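Local coordinates for hemoglobin subunit beta (Mustelus griseus, PDB 1GCV), which carries oxygen from the gills to the peripheral tissues, binding it at a heme iron within an alpha2-beta2 globin tetramer, at residues 9-14 with 63-68; 22-27 with 55-60; 99-104 with 122-127. All blocks are in the same frame, centred on the assembly; numbering follows the deposited sequence.

Contact 1: residues 9-14 with 63-68; sequences DEISKT and DAVKHM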
loop_
_atom_site.group_PDB
_atom_site.type_symbol
_atom_site.label_atom_id
_atom_site.label_comp_id
_atom_site.label_asym_id
_atom_site.label_seq_id
_atom_site.Cartn_x
_atom_site.Cartn_y
_atom_site.Cartn_z
ATOM N N ASP B 9 19.161 16.236 15.507
ATOM C CA ASP B 9 20.562 16.413 15.157
ATOM C C ASP B 9 20.951 15.724 13.854
ATOM O O ASP B 9 21.642 16.305 13.024
ATOM C CB ASP B 9 21.454 15.904 16.292
ATOM C CG ASP B 9 21.454 16.835 17.501
ATOM O OD1 ASP B 9 22.028 16.460 18.544
ATOM O OD2 ASP B 9 20.876 17.939 17.405
ATOM N N GLU B 10 20.514 14.483 13.678
ATOM C CA GLU B 10 20.830 13.740 12.466
ATOM C C GLU B 10 20.307 14.472 11.242
ATOM O O GLU B 10 21.018 14.626 10.251
ATOM C CB GLU B 10 20.217 12.341 12.524
ATOM C CG GLU B 10 20.096 11.657 11.165
ATOM C CD GLU B 10 21.444 11.268 10.574
ATOM O OE1 GLU B 10 21.538 11.159 9.330
ATOM O OE2 GLU B 10 22.406 11.071 11.349
ATOM N N ILE B 11 19.063 14.931 11.318
ATOM C CA ILE B 11 18.443 15.630 10.200
ATOM C C ILE B 11 19.048 17.011 9.953
ATOM O O ILE B 11 19.431 17.332 8.828
ATOM C CB ILE B 11 16.915 15.762 10.421
ATOM C CG1 ILE B 11 16.247 14.411 10.151
ATOM C CG2 ILE B 11 16.330 16.825 9.498
ATOM C CD1 ILE B 11 15.154 14.058 11.120
ATOM N N SER B 12 19.139 17.821 11.002
ATOM C CA SER B 12 19.688 19.166 10.882
ATOM C C SER B 12 21.148 19.158 10.449
ATOM O O SER B 12 21.555 19.966 9.615
ATOM C CB SER B 12 19.552 19.911 12.209
ATOM O OG SER B 12 20.703 19.715 13.008
ATOM N N LYS B 13 21.937 18.248 11.012
ATOM C CA LYS B 13 23.347 18.159 10.661
ATOM C C LYS B 13 23.562 17.757 9.204
ATOM O O LYS B 13 24.422 18.316 8.525
ATOM C CB LYS B 13 24.063 17.165 11.577
ATOM C CG LYS B 13 25.092 17.810 12.498
ATOM C CD LYS B 13 24.422 18.624 13.606
ATOM C CE LYS B 13 24.259 20.092 13.218
ATOM N NZ LYS B 13 23.142 20.760 13.952
ATOM N N THR B 14 22.785 16.789 8.723
ATOM C CA THR B 14 22.913 16.330 7.339
ATOM C C THR B 14 22.593 17.449 6.358
ATOM O O THR B 14 23.216 17.563 5.303
ATOM C CB THR B 14 21.972 15.143 7.043
ATOM O OG1 THR B 14 22.312 14.046 7.896
ATOM C CG2 THR B 14 22.103 14.697 5.585
ATOM N N ASP B 63 13.439 24.203 5.192
ATOM C CA ASP B 63 12.503 24.993 5.986
ATOM C C ASP B 63 11.782 24.081 6.981
ATOM O O ASP B 63 11.578 24.449 8.138
ATOM C CB ASP B 63 11.482 25.688 5.065
ATOM C CG ASP B 63 11.103 27.095 5.544
ATOM O OD1 ASP B 63 10.158 27.690 4.974
ATOM O OD2 ASP B 63 11.743 27.609 6.487
ATOM N N ALA B 64 11.400 22.890 6.528
ATOM C CA ALA B 64 10.710 21.935 7.386
ATOM C C ALA B 64 11.624 21.538 8.534
ATOM O O ALA B 64 11.171 21.307 9.648
ATOM C CB ALA B 64 10.315 20.704 6.588
ATOM N N VAL B 65 12.918 21.458 8.254
ATOM C CA VAL B 65 13.899 21.086 9.263
ATOM C C VAL B 65 13.989 22.134 10.373
ATOM O O VAL B 65 14.252 21.795 11.519
ATOM C CB VAL B 65 15.294 20.890 8.624
ATOM C CG1 VAL B 65 16.342 20.654 9.700
ATOM C CG2 VAL B 65 15.258 19.716 7.665
ATOM N N LYS B 66 13.759 23.402 10.034
ATOM C CA LYS B 66 13.819 24.497 11.010
ATOM C C LYS B 66 12.567 24.607 11.889
ATOM O O LYS B 66 12.626 25.114 13.013
ATOM C CB LYS B 66 14.065 25.827 10.288
ATOM C CG LYS B 66 15.532 26.065 9.943
ATOM C CD LYS B 66 15.705 27.181 8.918
ATOM C CE LYS B 66 16.042 28.517 9.591
ATOM N NZ LYS B 66 17.065 29.320 8.842
ATOM N N HIS B 67 11.436 24.137 11.371
ATOM C CA HIS B 67 10.173 24.156 12.102
ATOM C C HIS B 67 9.661 22.721 12.141
ATOM O O HIS B 67 8.500 22.463 11.843
ATOM C CB HIS B 67 9.153 25.035 11.380
ATOM C CG HIS B 67 9.685 26.371 10.966
ATOM N ND1 HIS B 67 9.236 27.551 11.516
ATOM C CD2 HIS B 67 10.621 26.714 10.051
ATOM C CE1 HIS B 67 9.873 28.565 10.957
ATOM N NE2 HIS B 67 10.719 28.083 10.065
ATOM N N MET B 68 10.541 21.796 12.514
ATOM C CA MET B 68 10.223 20.368 12.566
ATOM C C MET B 68 8.997 19.979 13.391
ATOM O O MET B 68 8.418 18.910 13.180
ATOM C CB MET B 68 11.439 19.581 13.067
ATOM C CG MET B 68 12.068 18.668 12.024
ATOM S SD MET B 68 13.684 18.067 12.540
ATOM C CE MET B 68 13.396 16.325 12.621
#
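Ile11 sends both of its branches across to Val65, near the end of helix 50-66, and Met68, just beyond it, and this trio forms the close-packed half of the contact. With chi1 -76° placing CG1 beside the backbone N, CG2 stands anti to that nitrogen and is carried onto the valine, with Ile11 CG2 3.6 Å from Val65 CG2 and 3.8 Å from Val65 CG1, so that the methyl rests against the fork. The longer branch goes to the methionine: Ile11 CD1 and Met68 CE approach to 3.2 Å, tighter than ordinary van der Waals contact, and the exact value may be doubtful. A bend at the last torsion of Met68 (chi3 117°) turns its terminal methyl toward the isoleucine, and CE also comes within 4.2 Å of Ile11 CB. Ile119 of helix 114-132 and Trp3 add further cover to Ile11, while the indole NE1 of Trp3 is hydrogen-bonded to Met68 O.

The other flank is looser. The backbones come close here, Ser12 CA to Val65 CA being 6.3 Å, yet little of Ser12 beyond CA and CB meets the valine, its CA lying 3.8 Å from Val65 CG1. Its hydroxyl is instead engaged by the amine of the exposed Lys13, with Lys13 NZ to Ser12 OG 2.8 Å.

This is the A helix of the globin fold laid against the end of the E helix, away from the heme site. All the contacts across it are apolar, so the fit depends on methyl shape and burial, whereas the lysine-serine bond lies within helix 5-17 and ties nothing across.

Contact 2: residues 22-27 with 55-60; sequences TVVTQA and GIVVGA. With HEM (protoporphyrin IX containing Fe), chain F.
The distal side of the globin heme pocket is built on the E helix, here helix 50-66, and this contact is where the B helix, 20-34, backs that wall. Val24 carries the B-helix side, reaching two successive valines. Its CG2 meets Val58 CG2 at 3.3 Å, a value too short to be taken literally, as the two valines lie alongside each other, pointing opposite ways; the same Val58 methyl is 3.7 Å from Val24 CB. The other Val24 branch, CG1, stands anti to the backbone N (chi1 173°) and extends to Val57 CG1 at 4.3 Å, a lighter touch.

Val57 links this packing to the cofactor. Its CG1, which faces Val24, is also 4.0 Å from heme C2B, and its CG2 lies over the same pyrrole, 4.2 Å from the heme nitrogen NB. One turn earlier in the helix is His53, the distal residue at the iron. Ile56 CG2 comes within 3.4 Å of heme CAA, the first carbon of a propionate arm, and Ala60 CB is 3.8 Å from the methyl CMB.

Ala54 of helix 50-66 adds to the cover of Val24, while helix 20-34 also packs on helix 93-108, Val23 lying against Glu103 and Leu107.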
loop_
_atom_site.group_PDB
_atom_site.type_symbol
_atom_site.label_atom_id
_atom_site.label_comp_id
_atom_site.label_asym_id
_atom_site.label_seq_id
_atom_site.Cartn_x
_atom_site.Cartn_y
_atom_site.Cartn_z
ATOM N N THR B 22 22.490 18.160 -4.589
ATOM C CA THR B 22 22.954 17.123 -5.495
ATOM C C THR B 22 22.229 15.825 -5.205
ATOM O O THR B 22 21.832 15.110 -6.122
ATOM C CB THR B 22 24.467 16.895 -5.353
ATOM O OG1 THR B 22 25.161 18.016 -5.905
ATOM C CG2 THR B 22 24.900 15.639 -6.096
ATOM N N VAL B 23 22.057 15.523 -3.924
ATOM C CA VAL B 23 21.376 14.303 -3.528
ATOM C C VAL B 23 19.963 14.302 -4.099
ATOM O O VAL B 23 19.526 13.318 -4.701
ATOM C CB VAL B 23 21.305 14.174 -1.994
ATOM C CG1 VAL B 23 20.392 13.020 -1.609
ATOM C CG2 VAL B 23 22.697 13.947 -1.429
ATOM N N VAL B 24 19.253 15.411 -3.924
ATOM C CA VAL B 24 17.891 15.505 -4.428
ATOM C C VAL B 24 17.839 15.520 -5.958
ATOM O O VAL B 24 16.888 15.010 -6.546
ATOM C CB VAL B 24 17.165 16.746 -3.849
ATOM C CG1 VAL B 24 15.804 16.924 -4.512
ATOM C CG2 VAL B 24 16.978 16.573 -2.336
ATOM N N THR B 25 18.861 16.080 -6.602
ATOM C CA THR B 25 18.900 16.122 -8.066
ATOM C C THR B 25 18.963 14.702 -8.599
ATOM O O THR B 25 18.247 14.343 -9.535
ATOM C CB THR B 25 20.142 16.877 -8.599
ATOM O OG1 THR B 25 20.055 18.262 -8.242
ATOM C CG2 THR B 25 20.227 16.758 -10.115
ATOM N N GLN B 26 19.829 13.898 -7.995
ATOM C CA GLN B 26 19.993 12.513 -8.401
ATOM C C GLN B 26 18.779 11.669 -8.019
ATOM O O GLN B 26 18.462 10.683 -8.687
ATOM C CB GLN B 26 21.263 11.942 -7.774
ATOM C CG GLN B 26 22.527 12.378 -8.514
ATOM C CD GLN B 26 23.768 12.333 -7.649
ATOM O OE1 GLN B 26 24.665 13.161 -7.789
ATOM N NE2 GLN B 26 23.827 11.362 -6.748
ATOM N N ALA B 27 18.090 12.070 -6.955
ATOM C CA ALA B 27 16.911 11.346 -6.496
ATOM C C ALA B 27 15.767 11.548 -7.473
ATOM O O ALA B 27 14.983 10.630 -7.716
ATOM C CB ALA B 27 16.504 11.821 -5.102
ATOM N N GLY B 55 16.717 22.114 -6.148
ATOM C CA GLY B 55 17.027 23.248 -5.302
ATOM C C GLY B 55 15.772 23.797 -4.663
ATOM O O GLY B 55 15.780 24.190 -3.499
ATOM N N ILE B 56 14.686 23.824 -5.426
ATOM C CA ILE B 56 13.414 24.326 -4.928
ATOM C C ILE B 56 12.828 23.371 -3.885
ATOM O O ILE B 56 12.199 23.800 -2.915
ATOM C CB ILE B 56 12.412 24.509 -6.091
ATOM C CG1 ILE B 56 12.732 25.800 -6.851
ATOM C CG2 ILE B 56 10.992 24.585 -5.563
ATOM C CD1 ILE B 56 12.433 25.734 -8.335
ATOM N N VAL B 57 13.044 22.076 -4.080
ATOM C CA VAL B 57 12.531 21.077 -3.150
ATOM C C VAL B 57 13.343 21.080 -1.851
ATOM O O VAL B 57 12.773 20.997 -0.760
ATOM C CB VAL B 57 12.564 19.671 -3.789
ATOM C CG1 VAL B 57 12.294 18.598 -2.742
ATOM C CG2 VAL B 57 11.545 19.602 -4.911
ATOM N N VAL B 58 14.665 21.186 -1.972
ATOM C CA VAL B 58 15.549 21.204 -0.805
ATOM C C VAL B 58 15.325 22.459 0.029
ATOM O O VAL B 58 15.512 22.449 1.245
ATOM C CB VAL B 58 17.031 21.144 -1.220
ATOM C CG1 VAL B 58 17.929 21.482 -0.033
ATOM C CG2 VAL B 58 17.352 19.761 -1.747
ATOM N N GLY B 59 14.922 23.535 -0.635
ATOM C CA GLY B 59 14.660 24.783 0.054
ATOM C C GLY B 59 13.462 24.655 0.968
ATOM O O GLY B 59 13.387 25.330 1.994
ATOM N N ALA B 60 12.520 23.790 0.587
ATOM C CA ALA B 60 11.310 23.539 1.375
ATOM C C ALA B 60 11.639 22.584 2.521
ATOM O O ALA B 60 11.199 22.781 3.651
ATOM C CB ALA B 60 10.212 22.936 0.489
HETATM C CHA HEM F . 6.654 22.607 -7.263
HETATM C CHB HEM F . 8.169 21.076 -2.904
HETATM C CHC HEM F . 7.375 16.481 -4.302
HETATM C CHD HEM F . 5.773 18.023 -8.617
HETATM C C1A HEM F . 7.162 22.561 -5.961
HETATM C C2A HEM F . 7.625 23.711 -5.214
HETATM C C3A HEM F . 8.038 23.282 -4.003
HETATM C C4A HEM F . 7.864 21.856 -3.996
HETATM C CMA HEM F . 8.528 24.135 -2.844
HETATM C CAA HEM F . 7.654 25.146 -5.668
HETATM C CBA HEM F . 6.330 25.769 -5.313
HETATM C CGA HEM F . 5.992 26.936 -6.205
HETATM O O1A HEM F . 5.679 28.018 -5.667
HETATM O O2A HEM F . 6.039 26.773 -7.445
HETATM C C1B HEM F . 8.014 19.708 -2.881
HETATM C C2B HEM F . 8.431 18.903 -1.756
HETATM C C3B HEM F . 8.275 17.584 -2.155
HETATM C C4B HEM F . 7.694 17.610 -3.522
HETATM C CMB HEM F . 8.895 19.448 -0.393
HETATM C CAB HEM F . 8.692 16.469 -1.419
HETATM C CBB HEM F . 7.860 15.372 -1.111
HETATM C C1C HEM F . 6.828 16.497 -5.603
HETATM C C2C HEM F . 6.593 15.305 -6.435
HETATM C C3C HEM F . 6.067 15.758 -7.615
HETATM C C4C HEM F . 6.066 17.211 -7.540
HETATM C CMC HEM F . 6.945 13.849 -6.114
HETATM C CAC HEM F . 5.527 15.006 -8.670
HETATM C CBC HEM F . 6.132 13.873 -9.239
HETATM C C1D HEM F . 5.850 19.399 -8.594
HETATM C C2D HEM F . 5.587 20.212 -9.756
HETATM C C3D HEM F . 5.868 21.488 -9.399
HETATM C C4D HEM F . 6.238 21.475 -7.991
HETATM C CMD HEM F . 5.044 19.730 -11.094
HETATM C CAD HEM F . 5.846 22.713 -10.308
HETATM C CBD HEM F . 6.917 22.626 -11.379
HETATM C CGD HEM F . 7.509 23.975 -11.726
HETATM O O1D HEM F . 8.651 24.000 -12.238
HETATM O O2D HEM F . 6.834 25.004 -11.489
HETATM N NA HEM F . 7.285 21.405 -5.194
HETATM N NB HEM F . 7.519 18.928 -3.947
HETATM N NC HEM F . 6.493 17.673 -6.294
HETATM N ND HEM F . 6.223 20.170 -7.499
HETATM FE FE HEM F . 6.634 19.567 -5.635
#

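Contact 3: residues 99-104 with 122-127; sequences CIIVEL and KFFEVV
Phe124 reaches out from segment 122-127 of helix 114-132 to meet Ile100 and Ile101. Its CB points toward segment 99-104, and with CG anti to the carbonyl carbon (chi1 -75°) the ring extends across to the opposite helix. At CD1 the first partner appears: Ile101 CD1 lies 3.7 Å away, at the ring edge near its plane, and Ile101 CG1 is 3.9 Å from the same atom. The CB of Ile101 does not itself face the phenylalanine; it is the end of the isoleucine that comes nearer.

The helices joined here are the G and H helices of the globin fold, the last two of the chain, and all three touching residues are buried. One atom further round the ring, Phe124 CE1 lies between the two isoleucines, 3.9 Å from Ile100 CG2 and 4.0 Å from Ile101 CG1. The far end, Phe124 CZ, meets Ile100 CG2 at 3.6 Å, the isoleucine coming in at about a right angle to the phenylalanine. Ile100 also packs on Ala27 of helix 20-34, and Ile101 on Val107 of a neighbouring subunit.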
loop_
_atom_site.group_PDB
_atom_site.type_symbol
_atom_site.label_atom_id
_atom_site.label_comp_id
_atom_site.label_asym_id
_atom_site.label_seq_id
_atom_site.Cartn_x
_atom_site.Cartn_y
_atom_site.Cartn_z
ATOM N N CYS B 99 13.378 7.651 -3.064
ATOM C CA CYS B 99 14.566 7.743 -3.902
ATOM C C CYS B 99 15.656 8.548 -3.214
ATOM O O CYS B 99 16.841 8.289 -3.422
ATOM C CB CYS B 99 14.225 8.356 -5.256
ATOM S SG CYS B 99 13.537 7.145 -6.391
ATOM N N ILE B 100 15.248 9.520 -2.398
ATOM C CA ILE B 100 16.201 10.335 -1.641
ATOM C C ILE B 100 16.883 9.433 -0.604
ATOM O O ILE B 100 18.077 9.569 -0.337
ATOM C CB ILE B 100 15.502 11.515 -0.909
ATOM C CG1 ILE B 100 15.016 12.550 -1.930
ATOM C CG2 ILE B 100 16.474 12.167 0.080
ATOM C CD1 ILE B 100 14.186 13.668 -1.337
ATOM N N ILE B 101 16.129 8.500 -0.027
ATOM C CA ILE B 101 16.710 7.589 0.944
ATOM C C ILE B 101 17.728 6.675 0.248
ATOM O O ILE B 101 18.774 6.356 0.821
ATOM C CB ILE B 101 15.613 6.760 1.660
ATOM C CG1 ILE B 101 15.093 7.549 2.865
ATOM C CG2 ILE B 101 16.166 5.415 2.133
ATOM C CD1 ILE B 101 13.713 7.155 3.311
ATOM N N VAL B 102 17.441 6.269 -0.988
ATOM C CA VAL B 102 18.371 5.411 -1.721
ATOM C C VAL B 102 19.667 6.176 -2.009
ATOM O O VAL B 102 20.762 5.615 -1.928
ATOM C CB VAL B 102 17.765 4.927 -3.054
ATOM C CG1 VAL B 102 18.856 4.376 -3.956
ATOM C CG2 VAL B 102 16.717 3.860 -2.788
ATOM N N GLU B 103 19.534 7.457 -2.353
ATOM C CA GLU B 103 20.698 8.305 -2.633
ATOM C C GLU B 103 21.483 8.573 -1.348
ATOM O O GLU B 103 22.708 8.638 -1.379
ATOM C CB GLU B 103 20.277 9.645 -3.258
ATOM C CG GLU B 103 19.753 9.562 -4.690
ATOM C CD GLU B 103 20.750 8.959 -5.646
ATOM O OE1 GLU B 103 20.324 8.420 -6.685
ATOM O OE2 GLU B 103 21.961 9.026 -5.360
ATOM N N LEU B 104 20.791 8.744 -0.223
ATOM C CA LEU B 104 21.487 8.971 1.043
ATOM C C LEU B 104 22.256 7.701 1.411
ATOM O O LEU B 104 23.376 7.771 1.919
ATOM C CB LEU B 104 20.500 9.309 2.160
ATOM C CG LEU B 104 20.082 10.776 2.287
ATOM C CD1 LEU B 104 19.100 10.901 3.426
ATOM C CD2 LEU B 104 21.300 11.666 2.538
ATOM N N LYS B 122 11.174 8.249 9.104
ATOM C CA LYS B 122 10.265 8.948 9.997
ATOM C C LYS B 122 10.099 10.388 9.551
ATOM O O LYS B 122 8.988 10.909 9.502
ATOM C CB LYS B 122 10.813 8.908 11.420
ATOM C CG LYS B 122 9.911 9.543 12.445
ATOM C CD LYS B 122 10.626 9.656 13.777
ATOM C CE LYS B 122 9.640 9.662 14.925
ATOM N NZ LYS B 122 10.149 10.459 16.069
ATOM N N PHE B 123 11.212 11.031 9.218
ATOM C CA PHE B 123 11.162 12.412 8.772
ATOM C C PHE B 123 10.365 12.561 7.482
ATOM O O PHE B 123 9.532 13.458 7.372
ATOM C CB PHE B 123 12.570 12.967 8.562
ATOM C CG PHE B 123 12.592 14.412 8.138
ATOM C CD1 PHE B 123 12.092 15.405 8.978
ATOM C CD2 PHE B 123 13.096 14.778 6.893
ATOM C CE1 PHE B 123 12.092 16.742 8.585
ATOM C CE2 PHE B 123 13.101 16.115 6.492
ATOM C CZ PHE B 123 12.598 17.098 7.341
ATOM N N PHE B 124 10.610 11.689 6.505
ATOM C CA PHE B 124 9.896 11.782 5.234
ATOM C C PHE B 124 8.429 11.430 5.355
ATOM O O PHE B 124 7.603 11.877 4.563
ATOM C CB PHE B 124 10.586 10.918 4.184
ATOM C CG PHE B 124 11.839 11.533 3.672
ATOM C CD1 PHE B 124 13.010 10.800 3.588
ATOM C CD2 PHE B 124 11.865 12.884 3.340
ATOM C CE1 PHE B 124 14.197 11.403 3.187
ATOM C CE2 PHE B 124 13.043 13.492 2.938
ATOM C CZ PHE B 124 14.214 12.747 2.863
ATOM N N GLU B 125 8.108 10.632 6.360
ATOM C CA GLU B 125 6.731 10.250 6.613
ATOM C C GLU B 125 5.988 11.501 7.106
ATOM O O GLU B 125 4.844 11.740 6.723
ATOM C CB GLU B 125 6.700 9.162 7.677
ATOM C CG GLU B 125 5.652 8.106 7.481
ATOM C CD GLU B 125 5.352 7.388 8.782
ATOM O OE1 GLU B 125 6.293 6.793 9.356
ATOM O OE2 GLU B 125 4.186 7.430 9.237
ATOM N N VAL B 126 6.651 12.297 7.948
ATOM C CA VAL B 126 6.062 13.527 8.487
ATOM C C VAL B 126 5.881 14.562 7.377
ATOM O O VAL B 126 4.891 15.296 7.352
ATOM C CB VAL B 126 6.954 14.142 9.615
ATOM C CG1 VAL B 126 6.545 15.588 9.894
ATOM C CG2 VAL B 126 6.843 13.310 10.875
ATOM N N VAL B 127 6.844 14.615 6.461
ATOM C CA VAL B 127 6.800 15.551 5.343
ATOM C C VAL B 127 5.715 15.176 4.309
ATOM O O VAL B 127 5.039 16.057 3.776
ATOM C CB VAL B 127 8.197 15.650 4.673
ATOM C CG1 VAL B 127 8.080 16.180 3.262
ATOM C CG2 VAL B 127 9.096 16.565 5.501
#

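Contacts 2 and 3 are buried; contact 1, farther from the chain centre, is only partly so and has the exposed Lys13 beside it. Helix 50-66 serves both contacts 1 and 2, pairing with helices 5-17 and 20-34 in turn, so the heme wall and the A-helix packing share one rod. Contact 3 touches both of the others: Phe123 packs on Val65, Ile11 and Met68, and Ala27 O meets Cys99 CB. Aliphatic carbons do the work in contacts 1 and 2, whereas contact 3 turns on an aromatic ring. A probable hydrogen bond, Gln26 NE2 to Glu103 OE2, adds polar chemistry between contacts 2 and 3.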